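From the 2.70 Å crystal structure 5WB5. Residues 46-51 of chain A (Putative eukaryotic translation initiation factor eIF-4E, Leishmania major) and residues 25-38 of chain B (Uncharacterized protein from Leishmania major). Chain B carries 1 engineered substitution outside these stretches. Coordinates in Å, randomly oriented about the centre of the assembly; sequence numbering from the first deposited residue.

Chain A (46-51) LVPIMT
Chain B 25-38: DLGPEVLRKFDVIE

Ile49(A) and Met50(A), neighbours on an extended strand, grip the ring of Phe34(B) at the apolar centre of the contact. Ile49(A) (chi1 m, chi2 t) sets its CB sideways, but its branches reach across: CG2 lies 3.5 Å from the centroid of the Phe34(B) ring, 13° off the normal, a CH-pi contact over one face. CG2 is also 3.5 Å from CE1 of Phe34(B). The other branch runs on to CD1, which packs 3.6 Å from CD1 of Ile37(B) (chi1 m, chi2 t) and 4.0 Å from CG1 of Val36(B) (chi1 p). Met50(A), fully extended with all three chi angles t, takes the ring edge: its SD is 3.7 Å from CZ of Phe34(B) and 4.9 Å from the ring centroid, 86° off the normal. The ring itself is set by chi1 -78° and chi2 79°.

Nearer the backbone, CG of Met50(A) meets CG1 of Val30(B) (chi1 t) at 3.7 Å; beyond the sulfur, its CE meets CD2 of Leu26(B) (chi1 m, chi2 t) at 3.7 Å. At the other end, Val47(A) (chi1 t) places CG1 4.2 Å from CG1 of Val36(B), while Pro48(A) turns its CB away.

The two backbones run in opposite senses. CA of Val47(A) is 7.9 Å from CA of Val36(B), CA of Ile49(A) 5.2 Å from CA of Lys33(B), and CA of Met50(A) 6.5 Å from CA of Val30(B). Chain A is extended except at Ile49(A), where phi/psi is -104/-56; Met50(A) returns to -157/145. In chain B, Leu26(B) is extended (-122/145) and Gly27(B) (-81/175) occupies the N-cap position. The following helix has N of Leu31(B) 2.9 Å from O of Gly27(B) and N of Arg32(B) 2.9 Å from O of Pro28(B), both hydrogen bonds. Helical torsions persist through Val36(B), with N of Phe34(B) bonded to O of Leu31(B) at 3.3 Å and N of Asp35(B) to O of Arg32(B) at 3.0 Å; Ile37(B) then opens to -67/130.

At the polar edge, Lys33(B) (chi1 m, then t throughout) carries its extended aliphatic stem at a steep angle to the strand, CD 3.2 Å from the carbonyl O of Ile49(A). This is van der Waals packing of a methylene, no conventional donor, against a carbonyl; NZ of Lys33(B), 4.5 Å from O of Ile49(A), is too far to bond. No hydrogen bond crosses between the stretches; 425 Å² of buried surface, both sides summed, comes chiefly from apolar packing. Farther out, N of Leu26(B) donates to OD1 of Asp25(B) at 2.9 Å, a bond within chain B.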

# COMPACT_ATOMS: atom_id res chain seq x y z
N LEU A 46 14.86 3.42 -2.46
CA LEU A 46 13.76 2.55 -2.07
C LEU A 46 14.28 1.34 -1.31
O LEU A 46 15.30 0.74 -1.68
CB LEU A 46 12.96 2.10 -3.29
CG LEU A 46 12.29 3.21 -4.08
CD1 LEU A 46 11.78 2.67 -5.40
CD2 LEU A 46 11.15 3.85 -3.29
N VAL A 47 13.57 0.97 -0.24
CA VAL A 47 13.96 -0.13 0.63
C VAL A 47 12.81 -1.14 0.68
O VAL A 47 11.80 -0.91 1.32
CB VAL A 47 14.30 0.38 2.05
CG1 VAL A 47 14.74 -0.78 2.94
CG2 VAL A 47 15.38 1.45 1.98
N PRO A 48 12.95 -2.28 -0.01
CA PRO A 48 11.92 -3.32 0.11
C PRO A 48 11.95 -3.96 1.49
O PRO A 48 13.01 -4.32 2.00
CB PRO A 48 12.30 -4.32 -0.99
CG PRO A 48 13.75 -4.13 -1.18
CD PRO A 48 14.03 -2.68 -0.93
N ILE A 49 10.76 -4.10 2.09
CA ILE A 49 10.66 -4.54 3.48
C ILE A 49 10.24 -6.00 3.56
O ILE A 49 10.92 -6.82 4.18
CB ILE A 49 9.69 -3.65 4.27
CG1 ILE A 49 10.24 -2.22 4.33
CG2 ILE A 49 9.47 -4.21 5.67
CD1 ILE A 49 9.34 -1.24 5.03
N MET A 50 9.11 -6.34 2.94
CA MET A 50 8.53 -7.66 3.13
C MET A 50 7.62 -8.00 1.96
O MET A 50 6.94 -7.13 1.40
CB MET A 50 7.74 -7.72 4.44
CG MET A 50 7.07 -9.05 4.72
SD MET A 50 6.13 -9.00 6.26
CE MET A 50 5.30 -10.59 6.20
N THR A 51 7.62 -9.28 1.59
CA THR A 51 6.72 -9.80 0.57
C THR A 51 5.67 -10.70 1.22
O THR A 51 5.99 -11.51 2.10
CB THR A 51 7.49 -10.59 -0.49
OG1 THR A 51 8.47 -9.74 -1.11
CG2 THR A 51 6.55 -11.13 -1.57
N ASP B 25 3.91 -15.03 13.35
CA ASP B 25 4.81 -13.95 13.70
C ASP B 25 5.93 -13.90 12.66
O ASP B 25 5.91 -14.61 11.66
CB ASP B 25 5.34 -14.15 15.12
CG ASP B 25 5.42 -12.86 15.90
OD1 ASP B 25 5.72 -11.82 15.27
OD2 ASP B 25 5.16 -12.88 17.12
N LEU B 26 6.93 -13.05 12.92
CA LEU B 26 8.06 -12.86 12.02
C LEU B 26 9.36 -13.15 12.75
O LEU B 26 9.50 -12.86 13.94
CB LEU B 26 8.10 -11.44 11.46
CG LEU B 26 7.00 -11.05 10.47
CD1 LEU B 26 7.10 -9.58 10.14
CD2 LEU B 26 7.09 -11.89 9.20
N GLY B 27 10.32 -13.72 12.02
CA GLY B 27 11.67 -13.90 12.51
C GLY B 27 12.46 -12.62 12.37
O GLY B 27 12.02 -11.61 11.78
N PRO B 28 13.69 -12.63 12.90
CA PRO B 28 14.51 -11.41 12.88
C PRO B 28 14.93 -11.00 11.48
O PRO B 28 15.07 -9.80 11.22
CB PRO B 28 15.71 -11.78 13.75
CG PRO B 28 15.79 -13.26 13.68
CD PRO B 28 14.38 -13.73 13.58
N GLU B 29 15.10 -11.96 10.57
CA GLU B 29 15.48 -11.63 9.20
C GLU B 29 14.48 -10.66 8.56
O GLU B 29 14.86 -9.59 8.07
CB GLU B 29 15.59 -12.91 8.36
CG GLU B 29 16.03 -12.68 6.92
CD GLU B 29 16.08 -13.96 6.10
OE1 GLU B 29 15.83 -15.04 6.68
OE2 GLU B 29 16.37 -13.89 4.89
N VAL B 30 13.20 -11.03 8.54
CA VAL B 30 12.19 -10.18 7.91
C VAL B 30 11.80 -9.03 8.83
O VAL B 30 11.36 -7.98 8.36
CB VAL B 30 10.96 -11.01 7.51
CG1 VAL B 30 9.94 -10.14 6.79
CG2 VAL B 30 11.37 -12.19 6.63
N LEU B 31 11.95 -9.20 10.15
CA LEU B 31 11.49 -8.19 11.08
C LEU B 31 12.45 -7.02 11.19
O LEU B 31 12.03 -5.90 11.50
CB LEU B 31 11.25 -8.81 12.46
CG LEU B 31 10.66 -7.89 13.53
CD1 LEU B 31 9.31 -7.31 13.09
CD2 LEU B 31 10.50 -8.65 14.84
N ARG B 32 13.75 -7.24 10.95
CA ARG B 32 14.70 -6.14 11.06
C ARG B 32 14.46 -5.10 9.97
O ARG B 32 14.72 -3.91 10.19
CB ARG B 32 16.14 -6.67 10.98
CG ARG B 32 16.55 -7.22 9.61
CD ARG B 32 18.04 -7.50 9.56
NE ARG B 32 18.41 -8.64 10.40
CZ ARG B 32 18.62 -9.87 9.96
NH1 ARG B 32 18.51 -10.17 8.67
NH2 ARG B 32 18.96 -10.83 10.82
N LYS B 33 13.95 -5.52 8.81
CA LYS B 33 13.72 -4.59 7.71
C LYS B 33 12.64 -3.57 8.03
O LYS B 33 12.59 -2.51 7.39
CB LYS B 33 13.37 -5.36 6.45
CG LYS B 33 14.44 -6.37 6.04
CD LYS B 33 14.05 -7.14 4.80
CE LYS B 33 15.16 -8.09 4.38
NZ LYS B 33 14.80 -8.89 3.17
N PHE B 34 11.76 -3.85 8.99
CA PHE B 34 10.77 -2.87 9.42
C PHE B 34 11.38 -1.73 10.22
O PHE B 34 10.69 -0.75 10.49
CB PHE B 34 9.68 -3.56 10.25
CG PHE B 34 8.68 -4.31 9.42
CD1 PHE B 34 8.98 -5.56 8.92
CD2 PHE B 34 7.44 -3.76 9.15
CE1 PHE B 34 8.05 -6.25 8.15
CE2 PHE B 34 6.51 -4.44 8.39
CZ PHE B 34 6.82 -5.69 7.88
N ASP B 35 12.65 -1.85 10.61
CA ASP B 35 13.29 -0.79 11.39
C ASP B 35 13.55 0.46 10.56
O ASP B 35 13.70 1.54 11.13
CB ASP B 35 14.61 -1.30 11.98
CG ASP B 35 14.42 -2.51 12.88
OD1 ASP B 35 13.36 -2.61 13.53
OD2 ASP B 35 15.33 -3.36 12.92
N VAL B 36 13.60 0.33 9.23
CA VAL B 36 13.81 1.50 8.38
C VAL B 36 12.68 2.50 8.55
O VAL B 36 12.87 3.71 8.41
CB VAL B 36 13.96 1.08 6.91
CG1 VAL B 36 12.65 0.53 6.37
CG2 VAL B 36 14.44 2.25 6.06
N ILE B 37 11.47 2.01 8.85
CA ILE B 37 10.33 2.90 9.02
C ILE B 37 10.54 3.74 10.27
O ILE B 37 10.86 3.21 11.34
CB ILE B 37 9.02 2.09 9.09
CG1 ILE B 37 8.90 1.16 7.87
CG2 ILE B 37 7.82 3.03 9.16
CD1 ILE B 37 7.73 0.20 7.94
N GLU B 38 10.38 5.05 10.13
CA GLU B 38 10.73 5.99 11.18
C GLU B 38 9.49 6.64 11.77
O GLU B 38 8.57 7.03 11.05
CB GLU B 38 11.66 7.08 10.63
CG GLU B 38 12.92 6.52 9.98
CD GLU B 38 13.80 7.60 9.38
OE1 GLU B 38 13.28 8.69 9.08
OE2 GLU B 38 15.01 7.34 9.21